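Local coordinates for 2-hydroxyisobutanoyl-CoA mutase large subunit (Aquincola tertiaricarbonis, PDB 4R3U), which catalyses, together with its cobalamin-binding small subunit, the reversible isomerization of 2-hydroxyisobutyryl-CoA and (S)-3-hydroxybutyryl-CoA, at residues A[123-128]-A[173-178]; A[98-103]-A[375-380]. One frame throughout, in Å; residues are numbered along the deposited sequence.

Both contacts join neighbouring strands of the same parallel sheet, that of the TIM barrel of the substrate-binding subunit, and their centres lie about 9 Å apart. Strand 97-102, used in contact 2, is flanked on one side by strand 125-128 of contact 1 and on the other by strand 375-377. Along the chain, both segments of contact 1 fall between those of contact 2, which are separated by 271 residues and bring the last barrel strand back against the first. Arg99 and Ser174 tie the two contacts together by a hydrogen bond. Both line the substrate pocket and reach the 5'-deoxyadenosine, contact 1 through Asp128, contact 2 through residues such as Ile101, Gly103 and His377.

Contact 1 (A[123-128]-A[173-178]); sequences TGISTD and ISVSFT. With 3KK (S-{(3R,5R,9R)-1-[(2R,3S,4R,5R)-5-(6-amino-9H-purin-9-yl)-4-hydroxy-3-(phosphonooxy)tetrahydrofuran-2-yl]-3,5,9-trihydroxy-8,8-dimethyl-3,5-dioxido-10,14-dioxo-2,4,6-trioxa-11,15-diaza-3lambda~5~,5lambda~5~-diphosphaheptadecan-17-yl} 2-hydroxy-2-methylpropanethioate), chain F.
Ile125 to Asp128 and Val175 to Thr178 run side by side as neighbouring parallel strands of the TIM barrel, their axes 19° apart. Backbone bonds set the register: Ile125 N donates to Ser174 O, and Ile125 O accepts from Ser176 N. Further on, Thr178 N gives to Thr127 O (2.7 Å), whereas the bond from Thr127 N to Ser176 O is weak. Ser176 O gains a second donor in Thr127 OG1 (3.0 Å), which chi1 of -33° places beside its own backbone N.

Apolar packing occupies the face of Ile125, Val175, Thr127 and Phe177, which helices 107-119 and 158-164 cover. Ile125 CG2 lies alongside Val175 CG1 at 3.8 Å, while Ile125 CD1 meets Ile173 CG2, the two isoleucine side chains crossing at about a right angle. Thr127 comes to the edge of the Phe177 ring, with OG1 3.6 Å from Phe177 CD1.

Ser126, Ser176, Asp128 and Thr178 form the polar face, over which the substrate's pantetheine arm and acyl end lie. One water is gripped there by Ser126 OG, Ser176 OG, Thr127 N and Thr178 OG1, and it donates to the last of these at 2.7 Å. Thr178 OG1 in turn donates to Asp128 OD1 (2.8 Å), a bond that probably limits rotation of the carboxylate. Asp128 is inferred to be important for stereospecificity. Its other oxygen, OD2, faces the substrate hydroxyl O3; the modelled separation of 2.4 Å is unusually short, so its exact value is doubtful.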
loop_
_atom_site.group_PDB
_atom_site.type_symbol
_atom_site.label_atom_id
_atom_site.label_comp_id
_atom_site.label_asym_id
_atom_site.label_seq_id
_atom_site.Cartn_x
_atom_site.Cartn_y
_atom_site.Cartn_z
ATOM N N THR A 123 -11.616 3.167 -16.513
ATOM C CA THR A 123 -12.853 2.537 -16.973
ATOM C C THR A 123 -14.103 3.416 -16.814
ATOM O O THR A 123 -15.207 3.015 -17.190
ATOM C CB THR A 123 -12.956 1.123 -16.339
ATOM O OG1 THR A 123 -12.955 1.238 -14.914
ATOM C CG2 THR A 123 -11.786 0.201 -16.769
ATOM N N GLY A 124 -13.907 4.619 -16.294
ATOM C CA GLY A 124 -14.947 5.628 -16.108
ATOM C C GLY A 124 -14.364 7.021 -16.157
ATOM O O GLY A 124 -13.237 7.218 -15.728
ATOM N N ILE A 125 -15.113 7.989 -16.679
ATOM C CA ILE A 125 -14.677 9.383 -16.754
ATOM C C ILE A 125 -15.167 10.193 -15.527
ATOM O O ILE A 125 -16.319 10.063 -15.134
ATOM C CB ILE A 125 -15.115 10.006 -18.110
ATOM C CG1 ILE A 125 -14.118 9.624 -19.221
ATOM C CG2 ILE A 125 -15.351 11.534 -18.047
ATOM C CD1 ILE A 125 -14.767 9.480 -20.563
ATOM N N SER A 126 -14.281 11.008 -14.935
ATOM C CA SER A 126 -14.617 11.925 -13.854
ATOM C C SER A 126 -14.160 13.310 -14.296
ATOM O O SER A 126 -13.068 13.456 -14.839
ATOM C CB SER A 126 -13.971 11.518 -12.527
ATOM O OG SER A 126 -14.216 12.466 -11.494
ATOM N N THR A 127 -14.988 14.316 -14.089
ATOM C CA THR A 127 -14.654 15.671 -14.512
ATOM C C THR A 127 -14.798 16.665 -13.364
ATOM O O THR A 127 -15.864 16.732 -12.727
ATOM C CB THR A 127 -15.548 16.100 -15.698
ATOM O OG1 THR A 127 -15.874 14.971 -16.532
ATOM C CG2 THR A 127 -14.944 17.265 -16.504
ATOM N N ASP A 128 -13.719 17.424 -13.107
ATOM C CA ASP A 128 -13.669 18.542 -12.177
ATOM C C ASP A 128 -13.654 19.837 -12.935
ATOM O O ASP A 128 -12.955 19.976 -13.933
ATOM C CB ASP A 128 -12.506 18.456 -11.187
ATOM C CG ASP A 128 -12.947 17.703 -9.945
ATOM O OD1 ASP A 128 -13.826 16.810 -10.080
ATOM O OD2 ASP A 128 -12.350 17.948 -8.847
ATOM N N ILE A 173 -19.104 4.274 -22.285
ATOM C CA ILE A 173 -18.355 4.621 -21.063
ATOM C C ILE A 173 -19.208 5.542 -20.177
ATOM O O ILE A 173 -19.906 6.413 -20.714
ATOM C CB ILE A 173 -16.915 5.208 -21.352
ATOM C CG1 ILE A 173 -16.024 5.217 -20.075
ATOM C CG2 ILE A 173 -16.942 6.590 -22.035
ATOM C CD1 ILE A 173 -14.467 5.377 -20.305
ATOM N N SER A 174 -19.148 5.375 -18.839
ATOM C CA SER A 174 -19.874 6.287 -17.930
ATOM C C SER A 174 -19.087 7.598 -17.734
ATOM O O SER A 174 -17.846 7.589 -17.688
ATOM C CB SER A 174 -20.186 5.637 -16.587
ATOM O OG SER A 174 -19.014 5.263 -15.887
ATOM N N VAL A 175 -19.830 8.716 -17.662
ATOM C CA VAL A 175 -19.306 10.072 -17.500
ATOM C C VAL A 175 -19.861 10.777 -16.251
ATOM O O VAL A 175 -21.044 11.150 -16.220
ATOM C CB VAL A 175 -19.495 10.937 -18.789
ATOM C CG1 VAL A 175 -18.975 12.367 -18.592
ATOM C CG2 VAL A 175 -18.842 10.277 -20.011
ATOM N N SER A 176 -18.960 11.029 -15.282
ATOM C CA SER A 176 -19.198 11.739 -14.030
ATOM C C SER A 176 -18.792 13.231 -14.138
ATOM O O SER A 176 -17.729 13.563 -14.683
ATOM C CB SER A 176 -18.430 11.077 -12.879
ATOM O OG SER A 176 -18.747 11.693 -11.640
ATOM N N PHE A 177 -19.635 14.111 -13.588
ATOM C CA PHE A 177 -19.433 15.564 -13.524
ATOM C C PHE A 177 -19.446 16.012 -12.058
ATOM O O PHE A 177 -20.452 15.823 -11.358
ATOM C CB PHE A 177 -20.532 16.304 -14.303
ATOM C CG PHE A 177 -20.505 16.220 -15.813
ATOM C CD1 PHE A 177 -19.299 16.069 -16.502
ATOM C CD2 PHE A 177 -21.681 16.343 -16.553
ATOM C CE1 PHE A 177 -19.277 16.035 -17.897
ATOM C CE2 PHE A 177 -21.661 16.318 -17.954
ATOM C CZ PHE A 177 -20.462 16.185 -18.616
ATOM N N THR A 178 -18.314 16.550 -11.566
ATOM C CA THR A 178 -18.236 17.060 -10.185
ATOM C C THR A 178 -18.790 18.497 -10.205
ATOM O O THR A 178 -18.043 19.476 -10.099
ATOM C CB THR A 178 -16.832 16.998 -9.670
ATOM O OG1 THR A 178 -16.366 15.675 -9.837
ATOM C CG2 THR A 178 -16.722 17.433 -8.231
HETATM C C4 3KK F . -14.049 18.270 -5.583
HETATM C C3 3KK F . -13.592 16.819 -5.698
HETATM C C2 3KK F . -12.842 16.398 -4.436
HETATM O O3 3KK F . -12.712 16.739 -6.807
HETATM C C1 3KK F . -14.761 15.853 -5.933
HETATM O O1 3KK F . -15.838 15.963 -5.342
HETATM S S1P 3KK F . -14.396 14.597 -7.113
HETATM C C2P 3KK F . -15.945 13.657 -7.214
HETATM C C3P 3KK F . -15.905 12.715 -8.391
HETATM N N4P 3KK F . -17.126 11.920 -8.370
HETATM C C5P 3KK F . -17.206 10.722 -8.958
HETATM O O5P 3KK F . -16.282 10.184 -9.577
HETATM C C6P 3KK F . -18.580 10.065 -8.789
HETATM C C7P 3KK F . -18.700 8.767 -9.573
HETATM N N8P 3KK F . -19.993 8.129 -9.300
HETATM C C9P 3KK F . -20.413 7.077 -10.019
HETATM O O9P 3KK F . -19.761 6.610 -10.954
HETATM C CAP 3KK F . -21.836 6.542 -9.683
HETATM O OAP 3KK F . -22.750 7.607 -9.345
HETATM C CBP 3KK F . -21.909 5.302 -8.729
HETATM C CDP 3KK F . -23.345 4.759 -8.687
HETATM C CEP 3KK F . -21.503 5.666 -7.296
HETATM C CCP 3KK F . -21.018 4.149 -9.239
HETATM O O6A 3KK F . -21.348 3.888 -10.615
HETATM P P2A 3KK F . -20.434 3.086 -11.628
HETATM O O4A 3KK F . -19.034 3.510 -11.479
HETATM O O5A 3KK F . -21.070 3.183 -12.964
HETATM O O3A 3KK F . -20.562 1.587 -11.016
HETATM P P1A 3KK F . -21.899 0.634 -10.975
HETATM O O1A 3KK F . -23.157 1.403 -11.171
HETATM O O2A 3KK F . -21.782 -0.221 -9.782
HETATM O O5B 3KK F . -21.537 -0.268 -12.282
HETATM C C5B 3KK F . -21.970 0.053 -13.622
HETATM C C4B 3KK F . -22.880 -1.064 -14.166
HETATM O O4B 3KK F . -22.314 -2.389 -13.931
HETATM C C3B 3KK F . -24.243 -1.044 -13.483
HETATM O O3B 3KK F . -25.245 -1.384 -14.472
HETATM P P3B 3KK F . -26.333 -0.329 -15.032
HETATM O O8A 3KK F . -27.062 0.059 -13.805
HETATM O O7A 3KK F . -25.495 0.716 -15.656
HETATM O O9A 3KK F . -27.096 -1.164 -15.992
HETATM C C2B 3KK F . -24.128 -2.134 -12.433
HETATM O O2B 3KK F . -25.404 -2.687 -12.091
HETATM C C1B 3KK F . -23.241 -3.150 -13.126
HETATM N N9A 3KK F . -22.466 -3.984 -12.161
HETATM C C8A 3KK F . -21.524 -3.607 -11.298
HETATM N N7A 3KK F . -21.112 -4.685 -10.635
HETATM C C5A 3KK F . -21.781 -5.746 -11.101
HETATM C C4A 3KK F . -22.621 -5.304 -12.059
HETATM N N3A 3KK F . -23.442 -6.155 -12.728
HETATM C C2A 3KK F . -23.421 -7.539 -12.442
HETATM N N1A 3KK F . -22.517 -7.959 -11.427
HETATM C C6A 3KK F . -21.744 -7.058 -10.784
HETATM N N6A 3KK F . -20.896 -7.438 -9.827
HETATM O O HOH W 1 -16.652 13.657 -11.609
#

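Contact 2 (A[98-103]-A[375-380]); sequences MRQIAG and SLHTNG. With 5AD (5'-deoxyadenosine), chain G.
His377 lies between Gln100 and Ile101. Ile101 CD1 sits over the centre of one ring face, 3.5 Å from the centroid, in a CH-pi contact; on the opposite face Gln100 NE2 is offset toward the rim, its amide plane only 9° from that of the ring. The imidazole is also held through ND1, which accepts from Ile101 N (2.9 Å), the donor tilted 17° from the ring plane.

A bend at chi2 (-61°) brings Gln100 CD, and with it the amide, up to the backbone of Thr378. There OE1 takes the Thr378 N-H on an in-plane lone pair (3.0 Å), and NE2 donates almost straight to Thr378 O (2.8 Å). The side chain thus extends the joining of the first and last strands of the TIM barrel, 97-102 and 375-377, where Arg99 N bonds to Leu376 O. An alanine in place of this glutamine would probably leave Thr378 N and O without these mates and one face of His377 without its amide cover.

Arg99 NE donates in the guanidinium plane to Ser375 OG (3.0 Å), a hydroxyl also hydrogen-bonded to His341, while Arg99 NH2 is hydrogen-bonded to the substrate's pyrophosphate oxygen O4A. The other branch of Ile101, CG2, packs against 5'-deoxyadenosine, 3.4 Å from adenine N3.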
loop_
_atom_site.group_PDB
_atom_site.type_symbol
_atom_site.label_atom_id
_atom_site.label_comp_id
_atom_site.label_asym_id
_atom_site.label_seq_id
_atom_site.Cartn_x
_atom_site.Cartn_y
_atom_site.Cartn_z
ATOM N N MET A 98 -12.435 2.384 -12.156
ATOM C CA MET A 98 -11.205 3.106 -11.907
ATOM C C MET A 98 -11.478 4.403 -12.659
ATOM O O MET A 98 -11.439 4.462 -13.904
ATOM C CB MET A 98 -10.004 2.324 -12.442
ATOM C CG MET A 98 -9.963 0.922 -11.863
ATOM S SD MET A 98 -8.454 0.041 -12.208
ATOM C CE MET A 98 -8.835 -1.531 -11.440
ATOM N N ARG A 99 -11.964 5.380 -11.880
ATOM C CA ARG A 99 -12.465 6.660 -12.361
ATOM C C ARG A 99 -11.700 7.843 -11.720
ATOM O O ARG A 99 -12.018 8.297 -10.608
ATOM C CB ARG A 99 -13.962 6.718 -12.065
ATOM C CG ARG A 99 -14.661 7.919 -12.656
ATOM C CD ARG A 99 -16.036 8.129 -12.065
ATOM N NE ARG A 99 -16.888 6.942 -12.157
ATOM C CZ ARG A 99 -17.543 6.568 -13.249
ATOM N NH1 ARG A 99 -17.439 7.271 -14.368
ATOM N NH2 ARG A 99 -18.295 5.482 -13.233
ATOM N N GLN A 100 -10.679 8.327 -12.465
ATOM C CA GLN A 100 -9.789 9.415 -12.092
ATOM C C GLN A 100 -10.304 10.786 -12.520
ATOM O O GLN A 100 -10.715 10.965 -13.677
ATOM C CB GLN A 100 -8.387 9.177 -12.683
ATOM C CG GLN A 100 -7.688 7.937 -12.168
ATOM C CD GLN A 100 -7.451 7.948 -10.687
ATOM O OE1 GLN A 100 -8.029 7.155 -9.946
ATOM N NE2 GLN A 100 -6.574 8.822 -10.226
ATOM N N ILE A 101 -10.226 11.769 -11.600
ATOM C CA ILE A 101 -10.636 13.158 -11.867
ATOM C C ILE A 101 -9.690 13.763 -12.911
ATOM O O ILE A 101 -8.474 13.560 -12.852
ATOM C CB ILE A 101 -10.635 14.049 -10.582
ATOM C CG1 ILE A 101 -11.583 13.588 -9.483
ATOM C CG2 ILE A 101 -10.830 15.478 -10.925
ATOM C CD1 ILE A 101 -10.970 13.826 -8.088
ATOM N N ALA A 102 -10.264 14.519 -13.843
ATOM C CA ALA A 102 -9.571 15.261 -14.895
ATOM C C ALA A 102 -10.306 16.607 -15.039
ATOM O O ALA A 102 -11.545 16.639 -15.064
ATOM C CB ALA A 102 -9.610 14.487 -16.214
ATOM N N GLY A 103 -9.541 17.696 -15.102
ATOM C CA GLY A 103 -10.129 19.011 -15.268
ATOM C C GLY A 103 -9.116 20.123 -15.229
ATOM O O GLY A 103 -8.429 20.301 -14.228
ATOM N N SER A 375 -16.899 2.561 -7.377
ATOM C CA SER A 375 -16.068 3.455 -8.149
ATOM C C SER A 375 -14.995 4.021 -7.227
ATOM O O SER A 375 -15.242 4.243 -6.024
ATOM C CB SER A 375 -16.933 4.556 -8.762
ATOM O OG SER A 375 -16.216 5.423 -9.624
ATOM N N LEU A 376 -13.784 4.222 -7.776
ATOM C CA LEU A 376 -12.666 4.729 -7.001
ATOM C C LEU A 376 -11.743 5.652 -7.740
ATOM O O LEU A 376 -11.277 5.325 -8.831
ATOM C CB LEU A 376 -11.871 3.557 -6.387
ATOM C CG LEU A 376 -10.619 3.838 -5.515
ATOM C CD1 LEU A 376 -10.974 4.601 -4.242
ATOM C CD2 LEU A 376 -9.883 2.551 -5.205
ATOM N N HIS A 377 -11.421 6.793 -7.092
ATOM C CA HIS A 377 -10.398 7.716 -7.513
ATOM C C HIS A 377 -9.270 7.575 -6.458
ATOM O O HIS A 377 -9.495 7.758 -5.249
ATOM C CB HIS A 377 -10.896 9.178 -7.520
ATOM C CG HIS A 377 -9.793 10.186 -7.760
ATOM N ND1 HIS A 377 -9.532 10.695 -9.031
ATOM C CD2 HIS A 377 -8.911 10.730 -6.887
ATOM C CE1 HIS A 377 -8.491 11.496 -8.890
ATOM N NE2 HIS A 377 -8.099 11.573 -7.617
ATOM N N THR A 378 -8.046 7.306 -6.933
ATOM C CA THR A 378 -6.857 7.314 -6.098
ATOM C C THR A 378 -6.144 8.644 -6.353
ATOM O O THR A 378 -5.997 9.052 -7.518
ATOM C CB THR A 378 -5.966 6.088 -6.351
ATOM O OG1 THR A 378 -5.993 5.751 -7.729
ATOM C CG2 THR A 378 -6.373 4.892 -5.517
ATOM N N ASN A 379 -5.697 9.325 -5.277
ATOM C CA ASN A 379 -5.028 10.608 -5.447
ATOM C C ASN A 379 -3.619 10.447 -5.989
ATOM O O ASN A 379 -3.073 9.342 -5.914
ATOM C CB ASN A 379 -5.020 11.410 -4.141
ATOM C CG ASN A 379 -6.379 11.672 -3.589
ATOM O OD1 ASN A 379 -7.342 11.895 -4.325
ATOM N ND2 ASN A 379 -6.489 11.599 -2.269
ATOM N N GLY A 380 -3.078 11.533 -6.561
ATOM C CA GLY A 380 -1.722 11.604 -7.078
ATOM C C GLY A 380 -0.773 11.931 -5.932
ATOM O O GLY A 380 -1.190 12.540 -4.931
HETATM N N1 5AD G . -7.554 17.185 -11.849
HETATM C C2 5AD G . -7.390 16.083 -11.010
HETATM N N3 5AD G . -7.749 16.200 -9.644
HETATM C C4 5AD G . -8.321 17.343 -9.208
HETATM N N9 5AD G . -8.750 17.734 -8.005
HETATM C C8 5AD G . -9.314 18.936 -8.151
HETATM N N7 5AD G . -9.169 19.342 -9.401
HETATM C C5 5AD G . -8.570 18.351 -10.071
HETATM C C6 5AD G . -8.200 18.254 -11.357
HETATM N N6 5AD G . -8.432 19.325 -12.097
HETATM C "C1'" 5AD G . -8.967 16.963 -6.769
HETATM C "C2'" 5AD G . -7.746 16.499 -6.056
HETATM C "C3'" 5AD G . -8.206 16.535 -4.609
HETATM C "C4'" 5AD G . -9.645 17.052 -4.627
HETATM C "C5'" 5AD G . -9.842 18.069 -3.509
HETATM O "O4'" 5AD G . -9.685 17.777 -5.829
HETATM O "O2'" 5AD G . -7.491 15.135 -6.421
HETATM O "O3'" 5AD G . -8.128 15.208 -4.054
#